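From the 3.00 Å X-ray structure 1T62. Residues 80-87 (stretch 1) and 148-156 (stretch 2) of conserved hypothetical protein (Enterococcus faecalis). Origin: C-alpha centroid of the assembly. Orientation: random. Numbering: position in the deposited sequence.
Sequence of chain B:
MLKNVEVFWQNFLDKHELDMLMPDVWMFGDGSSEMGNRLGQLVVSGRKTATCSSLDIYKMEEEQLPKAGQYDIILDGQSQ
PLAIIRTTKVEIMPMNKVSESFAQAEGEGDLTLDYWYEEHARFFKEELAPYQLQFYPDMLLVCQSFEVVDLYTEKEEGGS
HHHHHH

Stretch 1 80-87: QPLAIIRT
Stretch 2 148-156: VVDLYTEKE

The two stretches form an antiparallel β-ladder, interrupted by a β-bulge and closed at one end by a proline packed on a tyrosine ring. Residues 81-87 are a strand. Residues 148-151 end a strand that begins earlier in the chain; Tyr152 and Thr153 are loop. The N-to-C directions of the two strands differ by 162°, and their axes approach to 4.4 Å. The contact buries 572 Å², summed over both sides.

The register is set by three pairs. Ala83 lies across from Leu151, a non-hydrogen-bonded pair with CA to CA 4.1 Å. Ile84 lies across from Asp150, a hydrogen-bonded pair with CA to CA 5.1 Å. Ile85 lies across from Val148, again non-hydrogen-bonded, with CA to CA 4.4 Å. One step along stretch 1, from Ile84 to Ile85, therefore matches two steps along stretch 2. Val149 is the extra residue of the bulge. Its phi/psi is -102/-8, far from extended, while Asp150 next to it is at -175/141.

Backbone hydrogen bonds hold the ladder. Tyr152 N donates to Leu82 O at 2.8 Å. Ile84 N donates to Asp150 O at 2.7 Å. At the bulge, Ile84 O receives Val149 N at 2.8 Å, and also a weak bond from Asp150 N at 3.2 Å, where the N-H...O angle is only 125°. One carbonyl thus faces two successive amides. Leu82 departs from regular strand geometry, with phi/psi -110/-64; Ala83 is extended at -160/166, and Ile84 and Ile85 are at -116/143 and -127/159.

Ala83, Ile85, Val148 and Leu151 share one face of the sheet. Ala83 CB lies 3.8 Å from Leu151 CD2 and 4.4 Å from Val148 CG1, so the methyl packs on Leu151 and lies at the edge of contact with Val148. Ile85 CG2 meets Val148 CG2 at 3.9 Å, but the end of the Ile85 side chain leads away. Ile85 has chi1 p and chi2 t; Val148 has chi1 t; Leu151 is m, t.

Ile84 and Asp150 point to the other face. Asp150 CB is the closest side-chain atom, 3.5 Å from Ile84 CG2. Asp150 OD1 is hydrogen-bonded elsewhere in the structure. Asp150 has chi1 t. Val149 points toward stretch 1, with its CG1 3.4 Å from Ile84 CG1. Both side chains lie between wells, with chi1 127° and chi2 91° for Ile84 and chi1 119° for Val149. Val149 CG2 also lies over one face of the Arg86 guanidinium and 4.0 Å from Arg86 CB. Arg86 has chi1 t, chi2 -122°, chi3 m and chi4 86°.

At the other end, Pro81 (C-gamma endo) packs on Tyr152 (chi1 t, chi2 -97°). Pro81 CG sits 3.3 Å from the centroid of the Tyr152 ring, 16° off the normal. It lies over the face of the ring, a CH-pi contact of an aliphatic C-H with the aromatic electrons. Lys155 (t, t, m, t) is poorly ordered; its CE comes within 3.7 Å of Pro81 O.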

# COMPACT_ATOMS: atom_id res chain seq x y z
N GLN B 80 0.05 4.40 1.99
CA GLN B 80 0.21 5.66 2.71
C GLN B 80 -0.71 6.67 2.03
O GLN B 80 -0.85 6.66 0.81
CB GLN B 80 1.66 6.13 2.60
CG GLN B 80 2.67 5.19 3.22
CD GLN B 80 2.55 5.13 4.72
OE1 GLN B 80 2.61 6.16 5.39
NE2 GLN B 80 2.37 3.92 5.26
N PRO B 81 -1.36 7.55 2.81
CA PRO B 81 -2.25 8.56 2.23
C PRO B 81 -1.56 9.39 1.17
O PRO B 81 -0.45 9.86 1.38
CB PRO B 81 -2.69 9.39 3.43
CG PRO B 81 -1.66 9.10 4.46
CD PRO B 81 -1.34 7.65 4.27
N LEU B 82 -2.23 9.55 0.04
CA LEU B 82 -1.69 10.28 -1.10
C LEU B 82 -2.39 11.61 -1.35
O LEU B 82 -1.77 12.67 -1.28
CB LEU B 82 -1.84 9.41 -2.35
CG LEU B 82 -0.67 9.26 -3.31
CD1 LEU B 82 -1.19 8.58 -4.56
CD2 LEU B 82 -0.08 10.61 -3.63
N ALA B 83 -3.67 11.55 -1.68
CA ALA B 83 -4.44 12.77 -1.92
C ALA B 83 -5.90 12.45 -1.78
O ALA B 83 -6.28 11.28 -1.72
CB ALA B 83 -4.16 13.29 -3.32
N ILE B 84 -6.74 13.47 -1.68
CA ILE B 84 -8.16 13.23 -1.60
C ILE B 84 -8.80 13.84 -2.86
O ILE B 84 -8.36 14.87 -3.37
CB ILE B 84 -8.77 13.79 -0.27
CG1 ILE B 84 -9.95 14.70 -0.57
CG2 ILE B 84 -7.73 14.47 0.57
CD1 ILE B 84 -11.23 13.94 -0.60
N ILE B 85 -9.82 13.15 -3.39
CA ILE B 85 -10.46 13.58 -4.62
C ILE B 85 -11.97 13.72 -4.52
O ILE B 85 -12.61 13.14 -3.65
CB ILE B 85 -10.14 12.59 -5.72
CG1 ILE B 85 -10.74 11.23 -5.39
CG2 ILE B 85 -8.64 12.42 -5.84
CD1 ILE B 85 -10.64 10.24 -6.50
N ARG B 86 -12.54 14.50 -5.43
CA ARG B 86 -13.98 14.68 -5.45
C ARG B 86 -14.55 14.23 -6.79
O ARG B 86 -14.06 14.61 -7.85
CB ARG B 86 -14.35 16.14 -5.22
CG ARG B 86 -15.72 16.25 -4.62
CD ARG B 86 -16.66 17.06 -5.45
NE ARG B 86 -16.57 18.48 -5.12
CZ ARG B 86 -15.69 19.29 -5.67
NH1 ARG B 86 -14.84 18.81 -6.57
NH2 ARG B 86 -15.66 20.57 -5.33
N THR B 87 -15.59 13.41 -6.74
CA THR B 87 -16.22 12.90 -7.95
C THR B 87 -17.23 13.91 -8.48
O THR B 87 -18.16 14.29 -7.79
CB THR B 87 -16.94 11.56 -7.67
OG1 THR B 87 -16.02 10.63 -7.06
CG2 THR B 87 -17.46 10.96 -8.95
N VAL B 148 -8.60 16.20 -8.16
CA VAL B 148 -7.78 16.14 -6.95
C VAL B 148 -8.06 17.39 -6.16
O VAL B 148 -7.78 18.52 -6.58
CB VAL B 148 -6.29 16.02 -7.28
CG1 VAL B 148 -5.45 16.44 -6.06
CG2 VAL B 148 -5.98 14.58 -7.65
N VAL B 149 -8.62 17.17 -4.98
CA VAL B 149 -9.07 18.22 -4.09
C VAL B 149 -8.12 18.51 -2.91
O VAL B 149 -8.31 19.48 -2.19
CB VAL B 149 -10.51 17.83 -3.64
CG1 VAL B 149 -10.59 17.65 -2.14
CG2 VAL B 149 -11.51 18.81 -4.19
N ASP B 150 -7.10 17.69 -2.73
CA ASP B 150 -6.15 17.89 -1.64
C ASP B 150 -5.01 16.86 -1.73
O ASP B 150 -5.24 15.71 -2.09
CB ASP B 150 -6.88 17.76 -0.30
CG ASP B 150 -6.02 18.17 0.90
OD1 ASP B 150 -6.55 18.17 2.04
OD2 ASP B 150 -4.81 18.48 0.74
N LEU B 151 -3.79 17.29 -1.43
CA LEU B 151 -2.63 16.41 -1.45
C LEU B 151 -2.19 16.18 -0.01
O LEU B 151 -2.31 17.08 0.82
CB LEU B 151 -1.48 17.05 -2.22
CG LEU B 151 -1.65 17.32 -3.71
CD1 LEU B 151 -0.43 18.06 -4.21
CD2 LEU B 151 -1.84 16.01 -4.46
N TYR B 152 -1.69 14.98 0.28
CA TYR B 152 -1.24 14.63 1.62
C TYR B 152 0.18 15.12 1.80
O TYR B 152 1.12 14.40 1.49
CB TYR B 152 -1.29 13.12 1.83
CG TYR B 152 -0.80 12.64 3.19
CD1 TYR B 152 0.50 12.18 3.37
CD2 TYR B 152 -1.67 12.61 4.29
CE1 TYR B 152 0.94 11.69 4.61
CE2 TYR B 152 -1.24 12.12 5.55
CZ TYR B 152 0.06 11.66 5.70
OH TYR B 152 0.48 11.15 6.91
N THR B 153 0.31 16.34 2.29
CA THR B 153 1.60 16.97 2.51
C THR B 153 2.08 16.79 3.95
O THR B 153 3.14 17.29 4.32
CB THR B 153 1.55 18.47 2.21
OG1 THR B 153 0.52 19.08 3.00
CG2 THR B 153 1.30 18.72 0.74
N GLU B 154 1.29 16.10 4.78
CA GLU B 154 1.67 15.83 6.16
C GLU B 154 2.88 14.89 6.11
O GLU B 154 3.62 14.74 7.09
CB GLU B 154 0.53 15.15 6.92
CG GLU B 154 -0.62 16.07 7.26
CD GLU B 154 -1.59 16.31 6.11
OE1 GLU B 154 -1.17 16.27 4.93
OE2 GLU B 154 -2.78 16.55 6.40
N LYS B 155 3.06 14.29 4.94
CA LYS B 155 4.13 13.34 4.63
C LYS B 155 5.53 13.94 4.77
O LYS B 155 6.50 13.21 5.01
CB LYS B 155 3.94 12.82 3.20
CG LYS B 155 4.80 11.62 2.81
CD LYS B 155 4.55 11.19 1.36
CE LYS B 155 3.07 10.86 1.10
NZ LYS B 155 2.77 10.49 -0.31
N GLU B 156 5.64 15.26 4.61
CA GLU B 156 6.94 15.94 4.70
C GLU B 156 7.35 16.30 6.13
O GLU B 156 8.39 16.95 6.33
CB GLU B 156 6.94 17.21 3.85
CG GLU B 156 7.00 16.98 2.35
CD GLU B 156 5.75 17.48 1.63
OE1 GLU B 156 5.44 18.70 1.73
OE2 GLU B 156 5.08 16.66 0.97